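Local structure of mandalate racemase/muconate lactonizing enzyme (Unidentified, 4E4U) at residues Met1-Glu7 against Val26-Asp32; Glu39-Ala43 against Asn282-Val286; Lys111-Glu115 against Gln322-Cys326. The protein probably acts as an isomerase or lyase of the mandelate racemase/muconate lactonizing family in the enolase superfamily, its substrate unestablished. All coordinates share one frame; numbering follows the deposited sequence.

Contact 1. Residues Met1-Glu7 against Val26-Asp32; sequences MKIVSLE and VKLKTDD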
loop_
_atom_site.group_PDB
_atom_site.type_symbol
_atom_site.label_atom_id
_atom_site.label_comp_id
_atom_site.label_asym_id
_atom_site.label_seq_id
_atom_site.Cartn_x
_atom_site.Cartn_y
_atom_site.Cartn_z
ATOM N N MET A 1 -31.448 23.234 34.356
ATOM C CA MET A 1 -32.252 23.201 33.146
ATOM C C MET A 1 -32.376 21.796 32.582
ATOM O O MET A 1 -31.369 21.123 32.388
ATOM C CB MET A 1 -31.597 24.041 32.074
ATOM C CG MET A 1 -32.377 23.980 30.812
ATOM S SD MET A 1 -33.825 24.918 31.171
ATOM C CE MET A 1 -33.625 26.118 29.857
ATOM N N LYS A 2 -33.599 21.364 32.281
ATOM C CA LYS A 2 -33.780 20.038 31.701
ATOM C C LYS A 2 -34.964 19.943 30.740
ATOM O O LYS A 2 -35.923 20.704 30.841
ATOM C CB LYS A 2 -33.912 18.984 32.802
ATOM C CG LYS A 2 -35.232 19.020 33.539
ATOM C CD LYS A 2 -35.234 18.035 34.703
ATOM C CE LYS A 2 -36.589 18.001 35.402
ATOM N NZ LYS A 2 -36.686 16.897 36.396
ATOM N N ILE A 3 -34.884 18.999 29.806
ATOM C CA ILE A 3 -35.970 18.764 28.860
ATOM C C ILE A 3 -37.057 17.957 29.546
ATOM O O ILE A 3 -36.784 16.894 30.106
ATOM C CB ILE A 3 -35.488 17.969 27.634
ATOM C CG1 ILE A 3 -34.350 18.702 26.923
ATOM C CG2 ILE A 3 -36.648 17.706 26.683
ATOM C CD1 ILE A 3 -34.743 20.067 26.393
ATOM N N VAL A 4 -38.291 18.448 29.508
ATOM C CA VAL A 4 -39.370 17.757 30.210
ATOM C C VAL A 4 -40.469 17.225 29.296
ATOM O O VAL A 4 -41.289 16.414 29.728
ATOM C CB VAL A 4 -40.000 18.632 31.322
ATOM C CG1 VAL A 4 -38.963 18.975 32.381
ATOM C CG2 VAL A 4 -40.624 19.904 30.739
ATOM N N SER A 5 -40.495 17.664 28.041
ATOM C CA SER A 5 -41.556 17.214 27.142
ATOM C C SER A 5 -41.192 17.294 25.667
ATOM O O SER A 5 -40.323 18.072 25.263
ATOM C CB SER A 5 -42.849 17.991 27.393
ATOM O OG SER A 5 -42.697 19.348 27.037
ATOM N N LEU A 6 -41.897 16.484 24.882
ATOM C CA LEU A 6 -41.720 16.384 23.445
ATOM C C LEU A 6 -43.082 16.398 22.765
ATOM O O LEU A 6 -44.031 15.779 23.254
ATOM C CB LEU A 6 -41.035 15.058 23.105
ATOM C CG LEU A 6 -41.268 14.543 21.679
ATOM C CD1 LEU A 6 -40.415 15.315 20.706
ATOM C CD2 LEU A 6 -41.022 13.043 21.569
ATOM N N GLU A 7 -43.168 17.097 21.636
ATOM C CA GLU A 7 -44.285 16.952 20.706
ATOM C C GLU A 7 -43.715 16.612 19.342
ATOM O O GLU A 7 -42.733 17.223 18.910
ATOM C CB GLU A 7 -45.060 18.259 20.560
ATOM C CG GLU A 7 -45.769 18.763 21.792
ATOM C CD GLU A 7 -46.456 20.100 21.530
ATOM O OE1 GLU A 7 -46.422 20.576 20.373
ATOM O OE2 GLU A 7 -47.026 20.679 22.477
ATOM N N VAL A 26 -39.899 17.913 15.583
ATOM C CA VAL A 26 -40.026 17.682 17.016
ATOM C C VAL A 26 -39.914 19.008 17.760
ATOM O O VAL A 26 -39.121 19.882 17.381
ATOM C CB VAL A 26 -38.963 16.683 17.531
ATOM C CG1 VAL A 26 -39.250 15.284 16.995
ATOM C CG2 VAL A 26 -37.552 17.138 17.151
ATOM N N LYS A 27 -40.735 19.171 18.793
ATOM C CA LYS A 27 -40.677 20.350 19.651
ATOM C C LYS A 27 -40.386 19.921 21.081
ATOM O O LYS A 27 -41.090 19.080 21.640
ATOM C CB LYS A 27 -41.980 21.153 19.572
ATOM C CG LYS A 27 -42.165 21.883 18.249
ATOM C CD LYS A 27 -43.477 22.674 18.199
ATOM C CE LYS A 27 -43.505 23.815 19.210
ATOM N NZ LYS A 27 -44.777 24.578 19.174
ATOM N N LEU A 28 -39.326 20.482 21.658
ATOM C CA LEU A 28 -38.942 20.187 23.033
ATOM C C LEU A 28 -39.233 21.374 23.921
ATOM O O LEU A 28 -39.101 22.524 23.497
ATOM C CB LEU A 28 -37.447 19.891 23.115
ATOM C CG LEU A 28 -36.916 18.774 22.225
ATOM C CD1 LEU A 28 -35.425 18.592 22.459
ATOM C CD2 LEU A 28 -37.676 17.486 22.508
ATOM N N LYS A 29 -39.620 21.108 25.163
ATOM C CA LYS A 29 -39.766 22.183 26.133
ATOM C C LYS A 29 -38.960 21.857 27.382
ATOM O O LYS A 29 -38.859 20.691 27.787
ATOM C CB LYS A 29 -41.238 22.427 26.482
ATOM C CG LYS A 29 -41.511 23.829 27.023
ATOM C CD LYS A 29 -43.002 24.132 27.094
ATOM C CE LYS A 29 -43.251 25.635 27.202
ATOM N NZ LYS A 29 -44.122 25.980 28.359
ATOM N N THR A 30 -38.364 22.889 27.970
ATOM C CA THR A 30 -37.607 22.733 29.204
ATOM C C THR A 30 -38.479 23.008 30.423
ATOM O O THR A 30 -39.595 23.532 30.302
ATOM C CB THR A 30 -36.421 23.695 29.264
ATOM O OG1 THR A 30 -36.907 25.041 29.343
ATOM C CG2 THR A 30 -35.524 23.533 28.039
ATOM N N ASP A 31 -37.951 22.676 31.599
ATOM C CA ASP A 31 -38.650 22.899 32.854
ATOM C C ASP A 31 -38.867 24.380 33.150
ATOM O O ASP A 31 -39.780 24.731 33.891
ATOM C CB ASP A 31 -37.929 22.201 34.017
ATOM C CG ASP A 31 -36.452 22.580 34.131
ATOM O OD1 ASP A 31 -35.855 23.132 33.174
ATOM O OD2 ASP A 31 -35.874 22.285 35.199
ATOM N N ASP A 32 -38.042 25.255 32.576
ATOM C CA ASP A 32 -38.248 26.690 32.777
ATOM C C ASP A 32 -38.800 27.392 31.532
ATOM O O ASP A 32 -38.691 28.613 31.381
ATOM C CB ASP A 32 -36.967 27.365 33.280
ATOM C CG ASP A 32 -35.901 27.468 32.216
ATOM O OD1 ASP A 32 -36.115 26.953 31.105
ATOM O OD2 ASP A 32 -34.836 28.061 32.484
HETATM O O HOH W 1 -33.274 21.859 35.804
HETATM O O HOH W 2 -46.958 23.186 19.854
#

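Contact 2. Residues Glu39-Ala43 against Asn282-Val286; sequences EIYSA and NVARV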
loop_
_atom_site.group_PDB
_atom_site.type_symbol
_atom_site.label_atom_id
_atom_site.label_comp_id
_atom_site.label_asym_id
_atom_site.label_seq_id
_atom_site.Cartn_x
_atom_site.Cartn_y
_atom_site.Cartn_z
ATOM N N GLU A 39 -35.796 18.904 13.255
ATOM C CA GLU A 39 -36.336 18.138 12.142
ATOM C C GLU A 39 -35.549 16.844 12.000
ATOM O O GLU A 39 -34.334 16.818 12.222
ATOM C CB GLU A 39 -36.293 18.937 10.833
ATOM C CG GLU A 39 -36.920 18.182 9.668
ATOM C CD GLU A 39 -37.239 19.038 8.457
ATOM O OE1 GLU A 39 -37.007 20.270 8.472
ATOM O OE2 GLU A 39 -37.742 18.455 7.470
ATOM N N ILE A 40 -36.261 15.778 11.648
ATOM C CA ILE A 40 -35.699 14.450 11.490
ATOM C C ILE A 40 -35.749 14.047 10.021
ATOM O O ILE A 40 -36.792 14.178 9.381
ATOM C CB ILE A 40 -36.508 13.448 12.333
ATOM C CG1 ILE A 40 -36.298 13.745 13.819
ATOM C CG2 ILE A 40 -36.158 12.004 11.980
ATOM C CD1 ILE A 40 -37.221 13.006 14.755
ATOM N N TYR A 41 -34.624 13.569 9.484
ATOM C CA TYR A 41 -34.571 13.112 8.099
ATOM C C TYR A 41 -34.354 11.609 8.118
ATOM O O TYR A 41 -33.241 11.131 8.363
ATOM C CB TYR A 41 -33.443 13.803 7.330
ATOM C CG TYR A 41 -33.504 13.631 5.824
ATOM C CD1 TYR A 41 -34.469 14.290 5.080
ATOM C CD2 TYR A 41 -32.587 12.839 5.144
ATOM C CE1 TYR A 41 -34.533 14.159 3.707
ATOM C CE2 TYR A 41 -32.640 12.705 3.760
ATOM C CZ TYR A 41 -33.623 13.368 3.051
ATOM O OH TYR A 41 -33.705 13.254 1.678
ATOM N N SER A 42 -35.431 10.860 7.900
ATOM C CA SER A 42 -35.363 9.404 7.929
ATOM C C SER A 42 -36.637 8.834 7.341
ATOM O O SER A 42 -37.732 9.154 7.803
ATOM C CB SER A 42 -35.217 8.910 9.370
ATOM O OG SER A 42 -34.955 7.521 9.397
ATOM N N ALA A 43 -36.495 7.979 6.334
ATOM C CA ALA A 43 -37.663 7.400 5.677
ATOM C C ALA A 43 -37.513 5.911 5.394
ATOM O O ALA A 43 -38.197 5.372 4.526
ATOM C CB ALA A 43 -37.997 8.166 4.396
ATOM N N ASN A 282 -26.547 15.757 5.540
ATOM C CA ASN A 282 -27.803 16.375 5.932
ATOM C C ASN A 282 -27.797 16.425 7.454
ATOM O O ASN A 282 -27.683 15.376 8.114
ATOM C CB ASN A 282 -28.997 15.590 5.394
ATOM C CG ASN A 282 -30.316 16.286 5.663
ATOM O OD1 ASN A 282 -30.611 16.666 6.802
ATOM N ND2 ASN A 282 -31.123 16.451 4.622
ATOM N N VAL A 283 -27.900 17.629 8.007
ATOM C CA VAL A 283 -27.785 17.814 9.459
ATOM C C VAL A 283 -28.878 17.092 10.230
ATOM O O VAL A 283 -28.720 16.820 11.419
ATOM C CB VAL A 283 -27.759 19.308 9.881
ATOM C CG1 VAL A 283 -26.546 20.005 9.301
ATOM C CG2 VAL A 283 -29.045 20.023 9.459
ATOM N N ALA A 284 -29.984 16.793 9.550
ATOM C CA ALA A 284 -31.105 16.069 10.155
ATOM C C ALA A 284 -30.974 14.542 10.046
ATOM O O ALA A 284 -31.856 13.807 10.485
ATOM C CB ALA A 284 -32.425 16.548 9.560
ATOM N N ARG A 285 -29.868 14.074 9.469
ATOM C CA ARG A 285 -29.568 12.641 9.377
ATOM C C ARG A 285 -28.264 12.235 10.065
ATOM O O ARG A 285 -28.164 11.122 10.589
ATOM C CB ARG A 285 -29.516 12.190 7.908
ATOM C CG ARG A 285 -28.802 10.856 7.675
ATOM C CD ARG A 285 -29.086 10.315 6.297
ATOM N NE ARG A 285 -30.360 9.608 6.272
ATOM C CZ ARG A 285 -31.077 9.353 5.181
ATOM N NH1 ARG A 285 -30.685 9.792 3.986
ATOM N NH2 ARG A 285 -32.200 8.658 5.294
ATOM N N VAL A 286 -27.254 13.104 10.050
ATOM C CA VAL A 286 -25.913 12.658 10.442
ATOM C C VAL A 286 -25.675 12.494 11.938
ATOM O O VAL A 286 -24.668 11.907 12.333
ATOM C CB VAL A 286 -24.778 13.550 9.851
ATOM C CG1 VAL A 286 -24.800 13.505 8.337
ATOM C CG2 VAL A 286 -24.860 14.978 10.381
HETATM O O HOH W 3 -31.744 8.795 8.607
HETATM O O HOH W 4 -33.693 6.625 6.929
#

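Contact 3. Residues Lys111-Glu115 against Gln322-Cys326; sequences KPVYE and QLATC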
loop_
_atom_site.group_PDB
_atom_site.type_symbol
_atom_site.label_atom_id
_atom_site.label_comp_id
_atom_site.label_asym_id
_atom_site.label_seq_id
_atom_site.Cartn_x
_atom_site.Cartn_y
_atom_site.Cartn_z
ATOM N N LYS A 111 -27.927 33.818 21.800
ATOM C CA LYS A 111 -27.040 33.842 20.632
ATOM C C LYS A 111 -27.542 32.883 19.563
ATOM O O LYS A 111 -28.109 31.839 19.887
ATOM C CB LYS A 111 -25.615 33.405 21.003
ATOM C CG LYS A 111 -24.917 34.239 22.068
ATOM C CD LYS A 111 -24.758 35.688 21.661
ATOM C CE LYS A 111 -23.851 35.853 20.474
ATOM N NZ LYS A 111 -23.624 37.313 20.216
ATOM N N PRO A 112 -27.305 33.212 18.280
ATOM C CA PRO A 112 -27.471 32.201 17.232
ATOM C C PRO A 112 -26.544 31.020 17.531
ATOM O O PRO A 112 -25.455 31.207 18.100
ATOM C CB PRO A 112 -26.979 32.913 15.967
ATOM C CG PRO A 112 -27.102 34.375 16.270
ATOM C CD PRO A 112 -26.811 34.492 17.743
ATOM N N VAL A 113 -26.961 29.818 17.150
ATOM C CA VAL A 113 -26.130 28.642 17.351
ATOM C C VAL A 113 -24.766 28.801 16.667
ATOM O O VAL A 113 -23.743 28.366 17.207
ATOM C CB VAL A 113 -26.864 27.370 16.886
ATOM C CG1 VAL A 113 -25.914 26.179 16.835
ATOM C CG2 VAL A 113 -28.022 27.078 17.825
ATOM N N TYR A 114 -24.726 29.451 15.502
ATOM C CA TYR A 114 -23.442 29.624 14.821
ATOM C C TYR A 114 -22.432 30.442 15.635
ATOM O O TYR A 114 -21.232 30.329 15.399
ATOM C CB TYR A 114 -23.581 30.160 13.380
ATOM C CG TYR A 114 -24.263 31.510 13.228
ATOM C CD1 TYR A 114 -23.635 32.690 13.612
ATOM C CD2 TYR A 114 -25.534 31.601 12.662
ATOM C CE1 TYR A 114 -24.268 33.915 13.457
ATOM C CE2 TYR A 114 -26.168 32.812 12.503
ATOM C CZ TYR A 114 -25.535 33.970 12.898
ATOM O OH TYR A 114 -26.178 35.184 12.745
ATOM N N GLU A 115 -22.904 31.244 16.592
ATOM C CA GLU A 115 -21.983 31.983 17.457
ATOM C C GLU A 115 -21.408 31.128 18.586
ATOM O O GLU A 115 -20.511 31.575 19.306
ATOM C CB GLU A 115 -22.630 33.266 18.007
ATOM C CG GLU A 115 -23.082 34.273 16.946
ATOM C CD GLU A 115 -21.934 34.903 16.155
ATOM O OE1 GLU A 115 -21.029 34.187 15.687
ATOM O OE2 GLU A 115 -21.937 36.137 15.985
ATOM N N GLN A 322 -27.149 27.274 10.081
ATOM C CA GLN A 322 -26.331 27.527 11.267
ATOM C C GLN A 322 -24.941 26.901 11.127
ATOM O O GLN A 322 -23.931 27.548 11.404
ATOM C CB GLN A 322 -27.021 27.004 12.530
ATOM C CG GLN A 322 -28.311 27.729 12.867
ATOM C CD GLN A 322 -28.086 29.150 13.335
ATOM O OE1 GLN A 322 -27.247 29.404 14.195
ATOM N NE2 GLN A 322 -28.843 30.087 12.780
ATOM N N LEU A 323 -24.887 25.647 10.686
ATOM C CA LEU A 323 -23.603 24.995 10.471
ATOM C C LEU A 323 -22.794 25.734 9.404
ATOM O O LEU A 323 -21.622 26.054 9.613
ATOM C CB LEU A 323 -23.805 23.542 10.038
ATOM C CG LEU A 323 -22.514 22.805 9.660
ATOM C CD1 LEU A 323 -21.658 22.558 10.899
ATOM C CD2 LEU A 323 -22.813 21.500 8.935
ATOM N N ALA A 324 -23.422 26.014 8.267
ATOM C CA ALA A 324 -22.703 26.607 7.144
ATOM C C ALA A 324 -22.061 27.941 7.527
ATOM O O ALA A 324 -20.939 28.235 7.123
ATOM C CB ALA A 324 -23.635 26.787 5.965
ATOM N N THR A 325 -22.788 28.740 8.305
ATOM C CA THR A 325 -22.367 30.093 8.647
ATOM C C THR A 325 -21.033 30.112 9.398
ATOM O O THR A 325 -20.260 31.061 9.269
ATOM C CB THR A 325 -23.485 30.814 9.436
ATOM O OG1 THR A 325 -24.647 30.887 8.603
ATOM C CG2 THR A 325 -23.076 32.227 9.836
ATOM N N CYS A 326 -20.761 29.051 10.157
ATOM C CA CYS A 326 -19.538 28.972 10.960
ATOM C C CYS A 326 -18.528 27.946 10.445
ATOM O O CYS A 326 -17.636 27.526 11.188
ATOM C CB CYS A 326 -19.864 28.699 12.439
ATOM S SG CYS A 326 -20.672 27.134 12.817
#

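Contact 1. Residues Met1-Glu7 against Val26-Asp32
Leu6 and Leu28 oppose each other as a non-hydrogen-bonded pair in the antiparallel hairpin of strands 3-12 and 22-30, with Leu6 CD1 3.9 Å from Leu28 CD2. Leu6 turns its CG away from its backbone N (chi1 157°), and its CD1 settles 3.7 Å from Val26 CB. Helix 47-61 packs on Leu6, and helix 88-109 on Leu28. The other face carries Ser5, Lys29, Glu7 and Lys27. Ser5 OG only touches Lys29 CB (3.5 Å); Glu7 OE1 and Lys27 NZ, too far apart for a salt bridge, share a water, and OE1 binds His9. A classic bulge interrupts the pairing: Lys29 O takes a nearly straight bond from Val4 N (2.9 Å) and a weak one from Ser5 N. Asp31 holds CG between its backbone N and carbonyl carbon (chi1 54°), which puts OD1 3.0 Å from Lys2 N, a donor above the carboxylate plane. Asp31 N returns a bond to Lys2 O, and a water links Asp31 OD2 to Met1 N. The bent Met1 chain lays SD 3.4 Å from Thr30 CB. The hairpin is amphipathic, apolar toward the helices and charged outward, with the chain start tethered by one aspartate that the N-terminal charge probably stabilises.

Contact 2. Residues Glu39-Ala43 against Asn282-Val286
Tyr41 is gripped by the turn 282-286 through its backbone N, its ring and, by way of a water, its carbonyl. The direct hydrogen bond runs from Tyr41 N to Ala284 O, 3.0 Å, with the donor well above the carbonyl plane. Apolar contact accompanies it, Ala284 CB lying 3.7 Å from Tyr41 CB. Tyr41 holds CG anti to its backbone N (chi1 -167°), which brings the ring up to Asn282 and Arg285. The Asn282 amide lies nearly parallel to it, planes 13° apart, with ND2 3.8 Å above the ring centre; the Arg285 guanidinium is steeply inclined, at 70°, and meets the ring rim, so that Tyr41 CD2 sits 3.7 Å over the guanidinium face. Polar anchors fix both groups. Asn282 OD1 accepts from Ala284 N in an Asx turn, while ND2 binds His309 and Asn312; Arg285 NH1 binds the carbonyl of Glu259. One water spans Arg285 NE and Tyr41 O, another links Arg285 NH2 with Ser42 OG and Ala43 N. Strand 35-40 thereby meets the loop after strand 278-279, at the C-terminal end of the barrel strands, where active sites lie in the enolase superfamily and so probably here. With both groups pinned, this buried joint probably holds Tyr41 in one orientation.

Contact 3. Residues Lys111-Glu115 against Gln322-Cys326
The segment that follows helix 88-109 of the N-terminal domain is docked here onto the C-terminal end of helix 314-325, one of the outer helices of the barrel domain. Tyr114 fills the joint. Its CG stands between the backbone N and the carbonyl carbon (chi1 60°), folding the ring back over Pro112, whose CB lies 3.5 Å above the ring centre. On the opposite face Thr325 CG2 makes a CH-pi contact, 3.7 Å from the ring centroid and 14° off its normal. Gln322 crosses the ring at a slant: bent at chi2, it delivers OE1 to Tyr114 N in a 2.8 Å hydrogen bond, the donor tilted slightly from the carbonyl plane. The same oxygen lies 3.2 Å from Tyr114 CD2, and the amide is 20° from parallel with the ring. Cys326 CB lies 3.6 Å from Tyr114 O. The phenol OH donates to the carbonyl of Ser361, and next along the chain Glu115 binds His69 of the second subunit. Held between a proline and a threonine methyl, and tied at its backbone N and hydroxyl, the tyrosine probably has little room to turn, and the glutamine oxygen finds its polar partner inside the buried interface.

Contact 1 lies toward the surface, its centre about 26 Å from the chain centre, whereas the touching residues of contacts 2 and 3 are all buried. Contact 1 stays within the N-terminal domain and relies on repeated backbone pairing with charged groups outward; the other two join that domain to the barrel and depend on single tyrosines held by side-chain amides and few direct bonds. Waters join contact 2, while contact 3 has no bridging water among its bonds and combines one amide hydrogen bond with packing on both ring faces; its loop also touches a second subunit. Contacts 1 and 2 meet where Val26 packs on Ile40. Val283 against Leu323 connects contacts 2 and 3; contacts 1 and 3 do not touch.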